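Local coordinates for 3-oxoacyl-(acyl-carrier protein) synthase II (Thermus thermophilus, PDB 1J3N) that probably catalyses, as a homodimer, the condensing step of fatty acid elongation that extends an acyl chain on acyl-carrier protein to its 3-oxoacyl form, at residues M1-V6 and E239-A244; T7-L12 and R250-L255; D94-G99 and G149-S154; A180-A185 and V235-A240; G186-A191 and E231-L236. All coordinates share one frame; numbering follows the deposited sequence.

Contact 1. Residues M1-V6 and E239-A244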
# COMPACT_ATOMS: atom_id res chain seq x y z
N MET A 1 -10.06 5.29 23.34
CA MET A 1 -9.72 4.03 22.61
C MET A 1 -8.79 3.17 23.47
O MET A 1 -9.21 2.59 24.48
CB MET A 1 -9.05 4.36 21.28
CG MET A 1 -9.82 5.36 20.42
SD MET A 1 -8.95 5.85 18.91
CE MET A 1 -7.67 6.89 19.59
N ARG A 2 -7.53 3.08 23.05
CA ARG A 2 -6.53 2.30 23.76
C ARG A 2 -5.14 2.82 23.45
O ARG A 2 -4.87 3.33 22.36
CB ARG A 2 -6.58 0.82 23.34
CG ARG A 2 -7.81 0.06 23.78
CD ARG A 2 -7.64 -1.43 23.52
NE ARG A 2 -7.58 -1.76 22.10
CZ ARG A 2 -7.33 -2.98 21.63
NH1 ARG A 2 -7.10 -3.98 22.47
NH2 ARG A 2 -7.32 -3.20 20.33
N ARG A 3 -4.24 2.69 24.42
CA ARG A 3 -2.88 3.12 24.20
C ARG A 3 -2.22 2.01 23.37
O ARG A 3 -2.63 0.85 23.42
CB ARG A 3 -2.14 3.32 25.53
CG ARG A 3 -2.66 4.50 26.34
CD ARG A 3 -1.57 5.11 27.21
NE ARG A 3 -1.16 4.23 28.30
CZ ARG A 3 0.10 4.05 28.68
NH1 ARG A 3 1.09 4.69 28.06
NH2 ARG A 3 0.39 3.26 29.70
N VAL A 4 -1.21 2.38 22.60
CA VAL A 4 -0.50 1.43 21.77
C VAL A 4 0.97 1.60 22.09
O VAL A 4 1.51 2.71 21.98
CB VAL A 4 -0.76 1.69 20.27
CG1 VAL A 4 0.09 0.74 19.43
CG2 VAL A 4 -2.25 1.51 19.96
N VAL A 5 1.62 0.52 22.50
CA VAL A 5 3.03 0.56 22.84
C VAL A 5 3.88 -0.39 22.01
O VAL A 5 3.40 -1.41 21.51
CB VAL A 5 3.24 0.24 24.34
CG1 VAL A 5 2.58 1.29 25.20
CG2 VAL A 5 2.69 -1.15 24.65
N VAL A 6 5.15 -0.03 21.87
CA VAL A 6 6.14 -0.80 21.12
C VAL A 6 6.80 -1.78 22.10
O VAL A 6 7.40 -1.35 23.08
CB VAL A 6 7.23 0.15 20.54
CG1 VAL A 6 8.28 -0.64 19.76
CG2 VAL A 6 6.57 1.19 19.64
N GLU A 239 1.48 -3.11 20.20
CA GLU A 239 0.60 -3.84 21.09
C GLU A 239 -0.26 -2.92 21.94
O GLU A 239 0.19 -1.86 22.38
CB GLU A 239 1.47 -4.70 22.01
CG GLU A 239 0.90 -6.01 22.51
CD GLU A 239 1.91 -6.75 23.39
OE1 GLU A 239 3.12 -6.67 23.12
OE2 GLU A 239 1.48 -7.43 24.35
N ALA A 240 -1.50 -3.32 22.17
CA ALA A 240 -2.40 -2.54 23.00
C ALA A 240 -1.74 -2.56 24.38
O ALA A 240 -1.25 -3.60 24.82
CB ALA A 240 -3.77 -3.21 23.06
N TYR A 241 -1.71 -1.41 25.05
CA TYR A 241 -1.10 -1.29 26.37
C TYR A 241 -1.56 -2.36 27.35
O TYR A 241 -0.76 -2.94 28.08
CB TYR A 241 -1.39 0.08 26.98
CG TYR A 241 -0.95 0.20 28.42
CD1 TYR A 241 0.40 0.32 28.74
CD2 TYR A 241 -1.87 0.16 29.46
CE1 TYR A 241 0.82 0.41 30.07
CE2 TYR A 241 -1.46 0.24 30.79
CZ TYR A 241 -0.11 0.36 31.09
OH TYR A 241 0.30 0.43 32.40
N GLU A 242 -2.87 -2.61 27.36
CA GLU A 242 -3.47 -3.60 28.24
C GLU A 242 -2.91 -4.99 27.99
O GLU A 242 -2.57 -5.72 28.92
CB GLU A 242 -4.99 -3.61 28.04
CG GLU A 242 -5.69 -2.33 28.47
CD GLU A 242 -5.61 -2.09 29.97
OE1 GLU A 242 -6.06 -2.96 30.74
OE2 GLU A 242 -5.09 -1.03 30.38
N HIS A 243 -2.81 -5.36 26.72
CA HIS A 243 -2.29 -6.66 26.36
C HIS A 243 -0.83 -6.79 26.79
O HIS A 243 -0.38 -7.86 27.19
CB HIS A 243 -2.43 -6.89 24.85
CG HIS A 243 -2.02 -8.25 24.40
ND1 HIS A 243 -0.70 -8.66 24.33
CD2 HIS A 243 -2.76 -9.31 23.98
CE1 HIS A 243 -0.65 -9.90 23.88
NE2 HIS A 243 -1.88 -10.32 23.66
N ALA A 244 -0.08 -5.69 26.71
CA ALA A 244 1.32 -5.69 27.08
C ALA A 244 1.53 -5.86 28.59
O ALA A 244 2.30 -6.71 29.02
CB ALA A 244 1.99 -4.40 26.60

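Contact 2. Residues T7-L12 and R250-L255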
# COMPACT_ATOMS: atom_id res chain seq x y z
N THR A 7 6.70 -3.07 21.82
CA THR A 7 7.26 -4.09 22.69
C THR A 7 8.27 -5.01 22.01
O THR A 7 8.82 -5.92 22.64
CB THR A 7 6.15 -4.98 23.28
OG1 THR A 7 5.48 -5.67 22.21
CG2 THR A 7 5.13 -4.12 24.04
N GLY A 8 8.50 -4.79 20.72
CA GLY A 8 9.45 -5.61 20.00
C GLY A 8 10.12 -4.85 18.88
O GLY A 8 9.46 -4.12 18.14
N LEU A 9 11.43 -5.00 18.75
CA LEU A 9 12.17 -4.32 17.71
C LEU A 9 12.96 -5.34 16.89
O LEU A 9 13.85 -6.01 17.41
CB LEU A 9 13.12 -3.28 18.31
CG LEU A 9 12.48 -2.21 19.21
CD1 LEU A 9 13.56 -1.44 19.94
CD2 LEU A 9 11.61 -1.27 18.38
N GLY A 10 12.59 -5.47 15.62
CA GLY A 10 13.27 -6.39 14.73
C GLY A 10 13.98 -5.53 13.70
O GLY A 10 13.35 -4.98 12.80
N ALA A 11 15.29 -5.40 13.85
CA ALA A 11 16.07 -4.57 12.95
C ALA A 11 17.08 -5.35 12.11
O ALA A 11 17.88 -6.11 12.64
CB ALA A 11 16.81 -3.50 13.76
N LEU A 12 17.00 -5.16 10.79
CA LEU A 12 17.93 -5.81 9.87
C LEU A 12 18.54 -4.64 9.10
O LEU A 12 17.94 -4.14 8.15
CB LEU A 12 17.19 -6.75 8.92
CG LEU A 12 18.06 -7.62 8.00
CD1 LEU A 12 19.01 -8.47 8.84
CD2 LEU A 12 17.18 -8.50 7.14
N ARG A 250 8.14 -5.92 28.22
CA ARG A 250 9.08 -4.83 28.37
C ARG A 250 8.59 -3.82 27.34
O ARG A 250 8.47 -4.15 26.16
CB ARG A 250 10.50 -5.29 28.04
CG ARG A 250 11.55 -4.18 28.16
CD ARG A 250 11.98 -3.63 26.80
NE ARG A 250 12.87 -4.57 26.11
CZ ARG A 250 12.45 -5.59 25.36
NH1 ARG A 250 11.15 -5.80 25.18
NH2 ARG A 250 13.34 -6.40 24.80
N ILE A 251 8.29 -2.61 27.79
CA ILE A 251 7.80 -1.58 26.89
C ILE A 251 8.90 -0.57 26.58
O ILE A 251 9.49 0.03 27.49
CB ILE A 251 6.57 -0.88 27.50
CG1 ILE A 251 5.43 -1.89 27.63
CG2 ILE A 251 6.16 0.32 26.67
CD1 ILE A 251 4.25 -1.38 28.42
N TYR A 252 9.19 -0.39 25.30
CA TYR A 252 10.24 0.52 24.87
C TYR A 252 9.77 1.97 24.87
O TYR A 252 10.53 2.88 25.19
CB TYR A 252 10.70 0.15 23.46
CG TYR A 252 11.52 -1.11 23.39
CD1 TYR A 252 12.80 -1.15 23.93
CD2 TYR A 252 11.04 -2.23 22.73
CE1 TYR A 252 13.60 -2.29 23.81
CE2 TYR A 252 11.82 -3.37 22.60
CZ TYR A 252 13.10 -3.39 23.14
OH TYR A 252 13.89 -4.51 22.97
N ALA A 253 8.51 2.16 24.50
CA ALA A 253 7.91 3.49 24.44
C ALA A 253 6.46 3.37 23.99
O ALA A 253 5.96 2.28 23.71
CB ALA A 253 8.68 4.37 23.46
N GLU A 254 5.79 4.51 23.91
CA GLU A 254 4.41 4.52 23.46
C GLU A 254 4.31 5.28 22.14
O GLU A 254 4.92 6.33 21.98
CB GLU A 254 3.51 5.19 24.50
CG GLU A 254 2.04 4.88 24.30
CD GLU A 254 1.12 5.85 25.02
OE1 GLU A 254 1.55 6.45 26.03
OE2 GLU A 254 -0.04 6.00 24.59
N LEU A 255 3.56 4.72 21.19
CA LEU A 255 3.34 5.40 19.91
C LEU A 255 2.10 6.25 20.16
O LEU A 255 0.98 5.74 20.19
CB LEU A 255 3.07 4.38 18.79
CG LEU A 255 2.69 4.94 17.41
CD1 LEU A 255 3.67 6.00 16.99
CD2 LEU A 255 2.67 3.80 16.40
O HOH W 1 8.07 -6.94 25.27

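Contact 3. Residues D94-G99 and G149-S154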
# COMPACT_ATOMS: atom_id res chain seq x y z
N ASP A 94 -3.38 -14.97 20.43
CA ASP A 94 -4.60 -15.36 19.74
C ASP A 94 -4.35 -14.93 18.29
O ASP A 94 -4.33 -13.74 17.97
CB ASP A 94 -5.81 -14.62 20.33
CG ASP A 94 -7.10 -14.96 19.63
OD1 ASP A 94 -8.17 -14.64 20.17
OD2 ASP A 94 -7.04 -15.55 18.53
N PRO A 95 -4.14 -15.91 17.39
CA PRO A 95 -3.88 -15.63 15.98
C PRO A 95 -4.86 -14.71 15.27
O PRO A 95 -4.48 -14.00 14.34
CB PRO A 95 -3.82 -17.03 15.36
CG PRO A 95 -4.74 -17.83 16.24
CD PRO A 95 -4.34 -17.35 17.61
N GLU A 96 -6.12 -14.71 15.70
CA GLU A 96 -7.13 -13.87 15.09
C GLU A 96 -6.98 -12.41 15.49
O GLU A 96 -7.55 -11.53 14.85
CB GLU A 96 -8.54 -14.32 15.48
CG GLU A 96 -8.88 -15.74 15.09
CD GLU A 96 -10.37 -16.01 15.17
OE1 GLU A 96 -11.01 -15.57 16.16
OE2 GLU A 96 -10.91 -16.66 14.26
N ARG A 97 -6.22 -12.17 16.55
CA ARG A 97 -6.04 -10.81 17.05
C ARG A 97 -4.69 -10.21 16.70
O ARG A 97 -4.33 -9.13 17.17
CB ARG A 97 -6.25 -10.81 18.57
CG ARG A 97 -7.62 -11.34 18.99
CD ARG A 97 -8.73 -10.50 18.38
NE ARG A 97 -8.57 -9.10 18.74
CZ ARG A 97 -9.22 -8.09 18.15
NH1 ARG A 97 -10.07 -8.32 17.16
NH2 ARG A 97 -9.01 -6.85 18.57
N VAL A 98 -3.93 -10.93 15.86
CA VAL A 98 -2.63 -10.46 15.44
C VAL A 98 -2.67 -10.07 13.97
O VAL A 98 -3.02 -10.89 13.11
CB VAL A 98 -1.54 -11.52 15.62
CG1 VAL A 98 -0.21 -10.98 15.11
CG2 VAL A 98 -1.42 -11.89 17.09
N GLY A 99 -2.32 -8.83 13.69
CA GLY A 99 -2.32 -8.34 12.32
C GLY A 99 -0.91 -8.19 11.80
O GLY A 99 0.07 -8.26 12.56
N GLY A 149 0.55 -17.98 11.21
CA GLY A 149 -0.87 -18.23 11.33
C GLY A 149 -1.68 -17.06 11.88
O GLY A 149 -2.75 -17.26 12.44
N PHE A 150 -1.16 -15.85 11.72
CA PHE A 150 -1.84 -14.65 12.20
C PHE A 150 -2.97 -14.35 11.23
O PHE A 150 -2.73 -14.03 10.06
CB PHE A 150 -0.87 -13.46 12.25
CG PHE A 150 0.31 -13.66 13.17
CD1 PHE A 150 0.18 -14.38 14.35
CD2 PHE A 150 1.53 -13.04 12.89
CE1 PHE A 150 1.24 -14.49 15.25
CE2 PHE A 150 2.60 -13.14 13.78
CZ PHE A 150 2.46 -13.86 14.96
N THR A 151 -4.21 -14.44 11.70
CA THR A 151 -5.36 -14.21 10.82
C THR A 151 -6.05 -12.85 10.99
O THR A 151 -7.18 -12.65 10.51
CB THR A 151 -6.41 -15.32 10.98
OG1 THR A 151 -6.87 -15.35 12.33
CG2 THR A 151 -5.80 -16.69 10.62
N GLY A 152 -5.39 -11.94 11.70
CA GLY A 152 -5.93 -10.60 11.86
C GLY A 152 -5.68 -9.87 10.55
O GLY A 152 -5.01 -10.42 9.66
N PRO A 153 -6.20 -8.65 10.38
CA PRO A 153 -6.00 -7.90 9.13
C PRO A 153 -4.56 -7.95 8.61
O PRO A 153 -3.61 -7.79 9.38
CB PRO A 153 -6.42 -6.48 9.52
CG PRO A 153 -7.55 -6.74 10.47
CD PRO A 153 -7.01 -7.87 11.33
N SER A 154 -4.40 -8.18 7.31
CA SER A 154 -3.09 -8.27 6.67
C SER A 154 -3.06 -7.28 5.51
O SER A 154 -3.55 -7.58 4.42
CB SER A 154 -2.85 -9.70 6.16
OG SER A 154 -1.52 -9.89 5.72

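Contact 4. Residues A180-A185 and V235-A240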
# COMPACT_ATOMS: atom_id res chain seq x y z
N ALA A 180 -7.35 -5.20 15.95
CA ALA A 180 -6.29 -6.11 16.35
C ALA A 180 -5.74 -5.67 17.69
O ALA A 180 -5.90 -4.51 18.08
CB ALA A 180 -5.17 -6.12 15.29
N ASP A 181 -5.09 -6.59 18.40
CA ASP A 181 -4.50 -6.27 19.69
C ASP A 181 -2.99 -6.17 19.59
O ASP A 181 -2.34 -5.50 20.39
CB ASP A 181 -4.90 -7.31 20.72
CG ASP A 181 -6.39 -7.42 20.86
OD1 ASP A 181 -7.03 -6.35 20.90
OD2 ASP A 181 -6.92 -8.55 20.92
N LEU A 182 -2.43 -6.85 18.60
CA LEU A 182 -1.00 -6.84 18.38
C LEU A 182 -0.77 -6.85 16.87
O LEU A 182 -1.49 -7.52 16.14
CB LEU A 182 -0.36 -8.07 19.04
CG LEU A 182 1.15 -8.07 19.27
CD1 LEU A 182 1.53 -9.14 20.27
CD2 LEU A 182 1.87 -8.28 17.94
N VAL A 183 0.22 -6.09 16.40
CA VAL A 183 0.51 -6.04 14.98
C VAL A 183 2.01 -5.96 14.68
O VAL A 183 2.74 -5.21 15.33
CB VAL A 183 -0.18 -4.81 14.30
CG1 VAL A 183 0.26 -4.72 12.83
CG2 VAL A 183 -1.70 -4.93 14.40
N LEU A 184 2.47 -6.76 13.72
CA LEU A 184 3.87 -6.70 13.32
C LEU A 184 3.83 -5.73 12.14
O LEU A 184 3.24 -6.02 11.11
CB LEU A 184 4.39 -8.07 12.87
CG LEU A 184 4.46 -9.24 13.87
CD1 LEU A 184 5.09 -10.44 13.18
CD2 LEU A 184 5.26 -8.86 15.10
N ALA A 185 4.44 -4.56 12.31
CA ALA A 185 4.42 -3.53 11.27
C ALA A 185 5.79 -2.94 10.99
O ALA A 185 6.66 -2.90 11.86
CB ALA A 185 3.46 -2.41 11.68
N VAL A 235 10.81 -4.20 11.47
CA VAL A 235 9.51 -4.71 11.87
C VAL A 235 9.38 -4.51 13.38
O VAL A 235 10.23 -4.97 14.16
CB VAL A 235 9.34 -6.21 11.52
CG1 VAL A 235 8.00 -6.72 12.05
CG2 VAL A 235 9.39 -6.39 10.01
N LEU A 236 8.35 -3.79 13.78
CA LEU A 236 8.14 -3.54 15.20
C LEU A 236 6.88 -4.24 15.66
O LEU A 236 5.95 -4.44 14.89
CB LEU A 236 8.02 -2.03 15.47
CG LEU A 236 9.23 -1.14 15.13
CD1 LEU A 236 9.38 -0.97 13.61
CD2 LEU A 236 9.04 0.22 15.78
N VAL A 237 6.87 -4.64 16.93
CA VAL A 237 5.69 -5.27 17.50
C VAL A 237 4.88 -4.16 18.16
O VAL A 237 5.33 -3.56 19.13
CB VAL A 237 6.08 -6.31 18.59
CG1 VAL A 237 4.83 -6.86 19.26
CG2 VAL A 237 6.88 -7.46 17.97
N LEU A 238 3.70 -3.85 17.62
CA LEU A 238 2.85 -2.82 18.23
C LEU A 238 1.84 -3.61 19.03
O LEU A 238 1.39 -4.67 18.60
CB LEU A 238 2.16 -1.97 17.17
CG LEU A 238 3.06 -1.14 16.25
CD1 LEU A 238 2.19 -0.08 15.57
CD2 LEU A 238 4.18 -0.48 17.03
N GLU A 239 1.48 -3.11 20.20
CA GLU A 239 0.60 -3.84 21.09
C GLU A 239 -0.26 -2.92 21.94
O GLU A 239 0.19 -1.86 22.38
CB GLU A 239 1.47 -4.70 22.01
CG GLU A 239 0.90 -6.01 22.51
CD GLU A 239 1.91 -6.75 23.39
OE1 GLU A 239 3.12 -6.67 23.12
OE2 GLU A 239 1.48 -7.43 24.35
N ALA A 240 -1.50 -3.32 22.17
CA ALA A 240 -2.40 -2.54 23.00
C ALA A 240 -1.74 -2.56 24.38
O ALA A 240 -1.25 -3.60 24.82
CB ALA A 240 -3.77 -3.21 23.06

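Contact 5. Residues G186-A191 and E231-L236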
# COMPACT_ATOMS: atom_id res chain seq x y z
N GLY A 186 5.97 -2.44 9.77
CA GLY A 186 7.24 -1.84 9.41
C GLY A 186 7.43 -1.77 7.92
O GLY A 186 6.47 -1.60 7.17
N GLY A 187 8.68 -1.90 7.48
CA GLY A 187 8.95 -1.83 6.06
C GLY A 187 10.17 -2.63 5.66
O GLY A 187 11.06 -2.89 6.47
N THR A 188 10.20 -3.03 4.39
CA THR A 188 11.32 -3.78 3.87
C THR A 188 11.65 -3.28 2.47
O THR A 188 10.77 -2.83 1.73
CB THR A 188 11.01 -5.29 3.79
OG1 THR A 188 12.14 -5.98 3.24
CG2 THR A 188 9.80 -5.54 2.91
N GLU A 189 12.93 -3.32 2.11
CA GLU A 189 13.36 -2.90 0.79
C GLU A 189 14.61 -3.68 0.40
O GLU A 189 15.50 -3.85 1.22
CB GLU A 189 13.68 -1.41 0.75
CG GLU A 189 13.55 -0.83 -0.63
CD GLU A 189 12.10 -0.71 -1.06
OE1 GLU A 189 11.42 0.21 -0.55
OE2 GLU A 189 11.64 -1.52 -1.90
N ALA A 190 14.64 -4.15 -0.84
CA ALA A 190 15.78 -4.91 -1.37
C ALA A 190 16.00 -4.46 -2.81
O ALA A 190 15.82 -5.24 -3.74
CB ALA A 190 15.48 -6.40 -1.31
N ALA A 191 16.38 -3.20 -2.98
CA ALA A 191 16.57 -2.64 -4.31
C ALA A 191 18.02 -2.35 -4.73
O ALA A 191 18.26 -1.53 -5.63
CB ALA A 191 15.72 -1.39 -4.46
N GLU A 231 19.67 -0.99 2.22
CA GLU A 231 18.70 -2.07 2.14
C GLU A 231 18.48 -2.56 3.55
O GLU A 231 19.24 -2.21 4.46
CB GLU A 231 19.25 -3.22 1.28
CG GLU A 231 20.29 -4.08 1.98
CD GLU A 231 20.87 -5.15 1.07
OE1 GLU A 231 20.15 -5.63 0.17
OE2 GLU A 231 22.05 -5.52 1.27
N GLY A 232 17.43 -3.34 3.74
CA GLY A 232 17.15 -3.87 5.05
C GLY A 232 15.67 -3.88 5.35
O GLY A 232 14.83 -3.74 4.45
N ALA A 233 15.34 -4.04 6.62
CA ALA A 233 13.94 -4.07 7.03
C ALA A 233 13.80 -3.73 8.50
O ALA A 233 14.70 -3.95 9.31
CB ALA A 233 13.36 -5.46 6.78
N GLY A 234 12.64 -3.19 8.84
CA GLY A 234 12.36 -2.85 10.21
C GLY A 234 10.95 -3.31 10.50
O GLY A 234 10.01 -2.88 9.82
N VAL A 235 10.81 -4.20 11.47
CA VAL A 235 9.51 -4.71 11.87
C VAL A 235 9.38 -4.51 13.38
O VAL A 235 10.23 -4.97 14.16
CB VAL A 235 9.34 -6.21 11.52
CG1 VAL A 235 8.00 -6.72 12.05
CG2 VAL A 235 9.39 -6.39 10.01
N LEU A 236 8.35 -3.79 13.78
CA LEU A 236 8.14 -3.54 15.20
C LEU A 236 6.88 -4.24 15.66
O LEU A 236 5.95 -4.44 14.89
CB LEU A 236 8.02 -2.03 15.47
CG LEU A 236 9.23 -1.14 15.13
CD1 LEU A 236 9.38 -0.97 13.61
CD2 LEU A 236 9.04 0.22 15.78

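Contact 1. Residues M1-V6 and E239-A244
The Tyr241 ring carries the guanidinium of Arg3 over one face: Arg3 CZ is 4.0 Å from the ring centroid and 20° off the ring normal, which identifies a cation-pi contact. The two planes are inclined by 41° instead of lying flat on each other, and Tyr241 OH falls at the edge of the guanidinium, in its plane. The ring's own edge meets Val5, whose CG1 is 4.3 Å from Tyr241 CD1. Ala240 CB sits over one face of the Arg2 guanidinium, with Arg2 NH1 3.5 Å from it. Tyr241 holds CG anti to its backbone N (chi1 172°), laying the ring alongside the Arg3 chain. An alanine in place of Tyr241 would probably leave the Arg3 guanidinium without its aromatic mate and freer to swing about its salt bridge to Glu254.

The backbones are joined where Val5 and Glu239 form an antiparallel hydrogen-bonded pair, Val5 N to Glu239 O at 2.8 Å and Glu239 N to Val5 O at 2.9 Å. Tyr241 N, the first amide of the helix, adds a bond of 2.9 Å to Arg3 O, coming from above the carbonyl plane. Strand 4-13 thus runs beside strand 232-240 just where helix 241-246 begins; Val4 rests on Leu172 and Ile175 of helix 163-176, and Arg2 forms a salt bridge with Asp181 ahead of strand 182-189.

Contact 2. Residues T7-L12 and R250-L255
Leu9 and Tyr252 meet tip to tip because each holds CG anti to its own carbonyl carbon (chi1 -57° and -72°), which turns the leucine end and the phenol toward one another. Arg250 reaches the same ring differently: its chain is bent at chi2 (-103°) and chi3, folding back over the tyrosine that follows it by two residues. The contact belongs to the thiolase fold of the condensing enzymes, and joins strand 4-13, from the N-terminal family region, to the residues leading into strand 253-262 of the C-terminal one.

The outcome is a sandwich. Leu9 CD1 stands 3.6 Å from the Tyr252 ring centroid, almost on the ring normal, a CH-pi contact over the middle of the face. Arg250 CD covers the opposite face, offset toward the rim, and Tyr252 CZ in turn lies over the centre of the guanidinium plane. Asp85 ties the three residues together from outside: its OD2 is hydrogen-bonded to Tyr252 OH and to Leu9 N, while its backbone O takes Arg250 NH2. The ring is therefore fixed at its hydroxyl as well as on both faces, and Tyr356 of helix 343-357 meets it edge-to-face.

Farther along, the contact is thinner. Thr7 CG2 touches Ile251 CG1 at 4.2 Å, while Thr7 OG1 is bonded to Glu239 OE1. A water lies 2.9 Å from Thr7 O and 3.0 Å from Arg250 O, placed to bridge the two carbonyls, although other acceptors compete for its protons.

Contact 3. Residues D94-G99 and G149-S154
Val98 presses CG1 onto the middle of the Phe150 ring, and this is the tight part of the contact: the methyl is 3.4 Å from the ring centroid, 13° off the normal, and only 3.3 Å from Phe150 CG. CG1 is anti to the backbone N of Val98 (chi1 178°), the position that sends this branch over the ring face while CG2 stays farther from it. Beside this pair the two backbones also meet. Thr151 N gives a hydrogen bond of 2.7 Å to Pro95 O, its N-H arriving from above the carbonyl plane, and Thr151 OG1 adds a weak bond to the same oxygen, so that Pro95 O is gripped twice by one residue. Gly152 N reaches Val98 O at 3.0 Å, again weakly. A CB on Gly152 would collide with Val98 O, so a side chain would not fit here.

The other side is looser. Asp94 and Glu96 are exposed; Glu96 CA comes 3.1 Å from Thr151 OG1, but the outer end of its side chain leads away. Asp94 OD2 accepts Glu96 N at 3.1 Å, defining an Asx turn just ahead of strand 98-103. Part of this rim is covered by the second subunit: Leu279 of that chain packs on Glu96 and Thr151, and its Arg283 is hydrogen-bonded to Thr151 O.

Gly149, with positive phi, follows helix 139-148. The bonds of Thr151 N and Gly152 N, with Val98 on Phe150, attach this loop to the start of strand 98-103, at the subunit interface of a homodimeric thiolase-fold enzyme.

Contact 4. Residues A180-A185 and V235-A240
Val183 and Leu238 exchange two backbone hydrogen bonds, Val183 N to Leu238 O at 2.9 Å and Leu238 N to Val183 O at 2.8 Å, the latter almost straight (177° at the hydrogen). Ala185 and Leu236 repeat the pattern, and Ala240 N extends the ladder to Asp181 O at 2.9 Å. Axes 4.7 Å apart and inclined by 165° confirm a regular antiparallel pair.

On the face bearing Leu182, Leu184, Val237 and Glu239, the two branches of Val237 divide between two leucines. CG1 meets Leu182 CD2 at 3.5 Å, and CG2 meets Leu184 CD2 at 3.6 Å. Leu182 holds CG anti to its backbone N (chi1 -164°), carrying its end across Val237 while its CG also touches Glu239 CG at 3.8 Å. An alanine at Leu182 would probably open a gap beside Val237 CG1 and leave the aliphatic part of Glu239 without its apolar neighbour.

The next shell covers this face: Leu83, Ala82 and Ala86 of helix 70-86 lie on Leu184 and Val237, and Leu88 and Leu93 on Leu182. On the other face Val183, Ala185 and Leu238 rest on Ala171 of helix 163-176. Asp181 adds, through OD2, a salt bridge to Arg97 besides that to Arg2. A sheet with helix 70-86 on one face and helix 163-176 on the other makes up part of the five-layered alpha-beta-alpha-beta-alpha thiolase fold.

Contact 5. Residues G186-A191 and E231-L236
Gly234 O is met twice by the neighbouring strand: Gly187 N donates a hydrogen bond of 2.9 Å to it, and Gly186 CA approaches to 3.0 Å in a CA-H...O contact. The return bond, Gly234 N to Gly187 O, is also 2.9 Å and completes an antiparallel hydrogen-bonded pair. Two residues on, Glu189 and Gly232 form the next such pair. Glu189 N comes to Gly232 O at 3.0 Å, nearly along the C=O axis, while Gly232 N to Glu189 O is longer at 3.2 Å but almost linear (173°).

Glycine is needed at two of these places. A CB on Gly186 would run into Gly234 O, and the backbone angles of both Gly186 and Gly232 would jam one against the preceding carbonyl. Between the bonded pairs Thr188 faces Ala233, with Thr188 CB 3.8 Å from Ala233 CB. Thr188 keeps OG1 anti to its backbone N (chi1 179°), and this hydroxyl is hydrogen-bonded to Phe71 O, at the helix 70-86 side of the sheet.

The acidic side chains contribute little across the ladder. Glu231 CB lies 3.8 Å from Glu189 O, but both carboxylates are bonded to residues beyond the two strands. Glu189 OE1 accepts the amides of Gly341 and Gly105, and OE2 that of Ile106; Glu231 OE2 pairs with Arg38 and the amide of Val52.

This is the inner part of the antiparallel pair 182-189/232-240 in the thiolase-fold sheet. The chemistry implies a division of labour: Gly186 and Gly232 permit the unusual backbone angles, Gly186 CA also meeting Gly234 O, while the buried carboxylates tie the strand ends to surrounding loops.

From the N terminus, contact 1 closes a loop of more than 230 residues, setting the start of strand 4-13 beside the end of strand 232-240. Contact 2 continues along strand 4-13 but reaches residues 250-255, so the two loops cross. Contact 3 is nested inside both and joins the start of strand 98-103 to the loop after helix 139-148. In series after it, contacts 4 and 5 pair strands 182-189 and 232-240 over successive lengths, sharing Val235 and Leu236. Both lie within contact 2, and contact 5 within contact 1 as well; contact 4 ends on the same stretch as contact 1. Strand 98-103 runs parallel to strand 182-189, joining contact 3 to contacts 4 and 5.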